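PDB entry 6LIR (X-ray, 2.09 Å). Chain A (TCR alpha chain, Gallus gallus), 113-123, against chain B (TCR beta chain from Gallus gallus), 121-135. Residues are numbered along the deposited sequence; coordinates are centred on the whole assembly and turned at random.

Chain A (113-123) PSPSVYRLTSE
Chain B (121-135) VVIFSPSKQEIQEKK

Strand 116-121 of the TCR alpha chain runs nearly against helix 128-134 of the beta chain, the axes 146° apart in direction and 8.9 Å apart at closest approach. Its residues are extended, with phi from -105° to -144° and psi from 137° to 160°, so side chains alternate: Ser A116, Tyr A118 and Leu A120 send CA-to-CB toward the beta chain, while Val A117, Arg A119 and Thr A121 send it away.

Tyr A118 is the centrepiece. With chi1 m (-49°) and chi2 -82°, its ring lies against the first turns of the helix; Glu B130 CB sits over one face, 3.7 Å from the ring centroid, and Tyr A118 OH donates to Glu B133 OE1 at 2.8 Å. Glu B133 (m, t) is also held by Gln B129 (t, t), whose NE2 lies a very short 2.4 Å from Glu B133 OE2. Glu B130, t at chi1 and chi2, offers its CB to the ring while its carboxylate leads away to partners elsewhere in the structure.

Lys B134 bends early (m, m) and then extends (t, t), bringing NZ 2.7 Å from Ser A114 O, a hydrogen bond; that from NZ to Ser A116 OG (m), 3.1 Å, is weak.

Ser B127, chi1 t, caps the helix: its OG accepts weak bonds from Gln B129 N (3.2 Å) and Glu B130 N (3.3 Å). Leu A120 (m, t) places CD2 3.6 Å from Ser B127 CB and CB 3.9 Å from Phe B124 CB.

In the register, the nearest CA atoms are those of Ser A122 and Phe B124, 4.1 Å apart. Ser B125 N donates to Thr A121 O at 2.8 Å. Phe B124 (m, chi2 -93°) turns a ring face to Ser A122 CB, 4.0 Å from the centroid. One water joins Thr A121 OG1 (chi1 p), Glu A123 OE2 and Ser B125 OG; another links Glu A123 N, Ile B123 O and Ser B125 OG.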

# COMPACT_ATOMS: atom_id res chain seq x y z
N PRO A 113 -25.13 -2.28 -8.43
CA PRO A 113 -24.44 -1.84 -9.63
C PRO A 113 -25.29 -0.86 -10.42
O PRO A 113 -26.52 -0.94 -10.45
CB PRO A 113 -24.21 -3.14 -10.42
CG PRO A 113 -24.44 -4.24 -9.43
CD PRO A 113 -25.44 -3.73 -8.46
N SER A 114 -24.60 0.05 -11.07
CA SER A 114 -25.14 1.02 -12.01
C SER A 114 -23.95 1.46 -12.85
O SER A 114 -23.53 2.62 -12.77
CB SER A 114 -25.80 2.19 -11.29
OG SER A 114 -26.76 2.81 -12.13
N PRO A 115 -23.37 0.55 -13.62
CA PRO A 115 -22.10 0.84 -14.30
C PRO A 115 -22.24 2.03 -15.23
O PRO A 115 -23.21 2.15 -15.98
CB PRO A 115 -21.79 -0.45 -15.06
CG PRO A 115 -23.04 -1.24 -15.08
CD PRO A 115 -24.04 -0.65 -14.15
N SER A 116 -21.25 2.92 -15.17
CA SER A 116 -21.17 4.04 -16.09
C SER A 116 -19.73 4.22 -16.51
O SER A 116 -18.80 3.87 -15.78
CB SER A 116 -21.69 5.34 -15.46
OG SER A 116 -23.00 5.18 -14.97
N VAL A 117 -19.55 4.73 -17.72
CA VAL A 117 -18.24 4.96 -18.31
C VAL A 117 -18.17 6.42 -18.73
O VAL A 117 -19.15 6.98 -19.23
CB VAL A 117 -17.98 3.99 -19.48
CG1 VAL A 117 -16.72 4.36 -20.20
CG2 VAL A 117 -17.86 2.57 -18.96
N TYR A 118 -17.01 7.04 -18.54
CA TYR A 118 -16.85 8.45 -18.86
C TYR A 118 -15.45 8.71 -19.40
O TYR A 118 -14.49 8.03 -19.02
CB TYR A 118 -17.06 9.36 -17.63
CG TYR A 118 -18.31 9.11 -16.83
CD1 TYR A 118 -19.53 9.63 -17.23
CD2 TYR A 118 -18.26 8.35 -15.67
CE1 TYR A 118 -20.68 9.40 -16.48
CE2 TYR A 118 -19.39 8.12 -14.92
CZ TYR A 118 -20.60 8.64 -15.33
OH TYR A 118 -21.73 8.40 -14.59
N ARG A 119 -15.35 9.72 -20.25
CA ARG A 119 -14.08 10.18 -20.77
C ARG A 119 -13.72 11.48 -20.07
O ARG A 119 -14.57 12.36 -19.89
CB ARG A 119 -14.15 10.42 -22.28
CG ARG A 119 -13.74 9.23 -23.12
CD ARG A 119 -14.75 8.98 -24.22
NE ARG A 119 -14.88 10.12 -25.12
CZ ARG A 119 -14.15 10.29 -26.22
NH1 ARG A 119 -13.24 9.39 -26.56
NH2 ARG A 119 -14.34 11.36 -26.99
N LEU A 120 -12.46 11.61 -19.69
CA LEU A 120 -11.99 12.79 -19.00
C LEU A 120 -10.82 13.40 -19.75
O LEU A 120 -10.04 12.69 -20.40
CB LEU A 120 -11.55 12.48 -17.57
CG LEU A 120 -12.41 11.56 -16.71
CD1 LEU A 120 -11.79 11.41 -15.32
CD2 LEU A 120 -13.82 12.09 -16.62
N THR A 121 -10.69 14.71 -19.63
CA THR A 121 -9.55 15.41 -20.18
C THR A 121 -8.93 16.25 -19.08
O THR A 121 -9.56 16.54 -18.06
CB THR A 121 -9.96 16.31 -21.36
OG1 THR A 121 -10.94 17.25 -20.92
CG2 THR A 121 -10.54 15.46 -22.49
N SER A 122 -7.67 16.63 -19.29
CA SER A 122 -6.92 17.42 -18.33
C SER A 122 -6.37 18.66 -19.02
O SER A 122 -5.86 18.58 -20.14
CB SER A 122 -5.75 16.63 -17.73
OG SER A 122 -4.71 17.52 -17.36
N GLU A 123 -6.43 19.79 -18.33
CA GLU A 123 -5.94 21.04 -18.90
C GLU A 123 -4.42 21.03 -19.03
O GLU A 123 -3.88 21.74 -19.89
CB GLU A 123 -6.39 22.23 -18.05
CG GLU A 123 -7.89 22.33 -17.87
CD GLU A 123 -8.60 22.89 -19.10
OE1 GLU A 123 -8.07 23.86 -19.69
OE2 GLU A 123 -9.67 22.37 -19.46
N VAL B 121 2.71 14.93 -14.12
CA VAL B 121 1.59 14.85 -13.20
C VAL B 121 0.48 15.75 -13.71
O VAL B 121 0.69 16.96 -13.86
CB VAL B 121 1.98 15.25 -11.76
CG1 VAL B 121 0.80 15.04 -10.82
CG2 VAL B 121 3.20 14.46 -11.29
N VAL B 122 -0.68 15.17 -13.98
CA VAL B 122 -1.86 15.92 -14.40
C VAL B 122 -3.04 15.47 -13.56
O VAL B 122 -3.10 14.32 -13.11
CB VAL B 122 -2.16 15.74 -15.90
CG1 VAL B 122 -0.96 16.16 -16.74
CG2 VAL B 122 -2.54 14.29 -16.21
N ILE B 123 -3.97 16.39 -13.31
CA ILE B 123 -5.28 16.05 -12.79
C ILE B 123 -6.27 16.18 -13.94
O ILE B 123 -6.27 17.18 -14.67
CB ILE B 123 -5.68 16.95 -11.61
CG1 ILE B 123 -4.69 16.79 -10.46
CG2 ILE B 123 -7.10 16.63 -11.16
CD1 ILE B 123 -4.98 17.67 -9.27
N PHE B 124 -7.14 15.19 -14.08
CA PHE B 124 -8.19 15.25 -15.09
C PHE B 124 -9.40 15.96 -14.52
O PHE B 124 -9.79 15.73 -13.37
CB PHE B 124 -8.54 13.85 -15.58
CG PHE B 124 -7.49 13.25 -16.48
CD1 PHE B 124 -7.58 13.38 -17.85
CD2 PHE B 124 -6.41 12.58 -15.94
CE1 PHE B 124 -6.61 12.83 -18.68
CE2 PHE B 124 -5.43 12.03 -16.76
CZ PHE B 124 -5.54 12.16 -18.13
N SER B 125 -9.97 16.87 -15.31
CA SER B 125 -11.22 17.49 -14.94
C SER B 125 -12.29 16.42 -14.76
O SER B 125 -12.37 15.48 -15.56
CB SER B 125 -11.66 18.51 -16.00
OG SER B 125 -10.58 19.33 -16.40
N PRO B 126 -13.12 16.51 -13.72
CA PRO B 126 -14.15 15.49 -13.52
C PRO B 126 -15.26 15.64 -14.55
O PRO B 126 -15.51 16.72 -15.09
CB PRO B 126 -14.66 15.77 -12.11
CG PRO B 126 -14.39 17.22 -11.90
CD PRO B 126 -13.12 17.52 -12.65
N SER B 127 -15.92 14.52 -14.83
CA SER B 127 -16.95 14.51 -15.86
C SER B 127 -18.20 15.23 -15.37
O SER B 127 -18.72 14.92 -14.29
CB SER B 127 -17.29 13.07 -16.24
OG SER B 127 -18.37 13.02 -17.15
N LYS B 128 -18.69 16.17 -16.18
CA LYS B 128 -19.95 16.83 -15.85
C LYS B 128 -21.11 15.85 -15.88
O LYS B 128 -22.07 16.00 -15.11
CB LYS B 128 -20.20 18.00 -16.80
CG LYS B 128 -19.08 19.03 -16.83
CD LYS B 128 -19.62 20.44 -17.07
CE LYS B 128 -18.52 21.49 -16.88
NZ LYS B 128 -18.81 22.43 -15.76
N GLN B 129 -21.02 14.83 -16.73
CA GLN B 129 -22.07 13.81 -16.78
C GLN B 129 -22.09 12.97 -15.52
O GLN B 129 -23.16 12.67 -14.98
CB GLN B 129 -21.90 12.94 -18.02
CG GLN B 129 -23.09 12.05 -18.30
CD GLN B 129 -22.81 11.03 -19.38
OE1 GLN B 129 -21.84 11.15 -20.13
NE2 GLN B 129 -23.66 10.01 -19.47
N GLU B 130 -20.91 12.54 -15.04
CA GLU B 130 -20.86 11.81 -13.77
C GLU B 130 -21.48 12.64 -12.65
O GLU B 130 -22.29 12.14 -11.86
CB GLU B 130 -19.42 11.43 -13.41
CG GLU B 130 -19.29 10.87 -11.98
CD GLU B 130 -17.84 10.72 -11.50
OE1 GLU B 130 -17.57 9.78 -10.72
OE2 GLU B 130 -16.97 11.53 -11.89
N ILE B 131 -21.10 13.92 -12.57
CA ILE B 131 -21.62 14.81 -11.53
C ILE B 131 -23.14 14.83 -11.56
O ILE B 131 -23.81 14.75 -10.52
CB ILE B 131 -21.03 16.22 -11.70
CG1 ILE B 131 -19.52 16.20 -11.46
CG2 ILE B 131 -21.71 17.19 -10.75
CD1 ILE B 131 -18.83 17.49 -11.87
N GLN B 132 -23.72 14.98 -12.76
CA GLN B 132 -25.18 14.99 -12.87
C GLN B 132 -25.78 13.63 -12.54
O GLN B 132 -26.75 13.54 -11.78
CB GLN B 132 -25.60 15.46 -14.26
CG GLN B 132 -25.29 16.93 -14.50
CD GLN B 132 -25.38 17.34 -15.95
OE1 GLN B 132 -24.46 17.95 -16.49
NE2 GLN B 132 -26.50 17.02 -16.60
N GLU B 133 -25.25 12.56 -13.14
CA GLU B 133 -25.84 11.23 -12.96
C GLU B 133 -25.65 10.70 -11.54
O GLU B 133 -26.59 10.15 -10.95
CB GLU B 133 -25.25 10.25 -13.97
CG GLU B 133 -25.63 10.54 -15.41
CD GLU B 133 -24.93 9.61 -16.39
OE1 GLU B 133 -24.15 8.75 -15.93
OE2 GLU B 133 -25.17 9.74 -17.61
N LYS B 134 -24.44 10.83 -10.99
CA LYS B 134 -24.10 10.21 -9.72
C LYS B 134 -24.03 11.17 -8.54
O LYS B 134 -23.84 10.72 -7.41
CB LYS B 134 -22.75 9.48 -9.82
CG LYS B 134 -22.60 8.60 -11.05
CD LYS B 134 -23.53 7.41 -10.99
CE LYS B 134 -23.23 6.43 -12.11
NZ LYS B 134 -24.02 5.18 -12.00
N LYS B 135 -24.16 12.48 -8.78
CA LYS B 135 -24.00 13.49 -7.73
C LYS B 135 -22.65 13.36 -7.03
O LYS B 135 -22.51 13.70 -5.85
CB LYS B 135 -25.16 13.46 -6.73
CG LYS B 135 -26.37 14.28 -7.19
CD LYS B 135 -27.49 14.32 -6.16
CE LYS B 135 -27.05 14.98 -4.87
NZ LYS B 135 -28.04 15.99 -4.39
O HOH W 1 -10.59 19.51 -19.24
O HOH W 2 -7.78 19.50 -15.63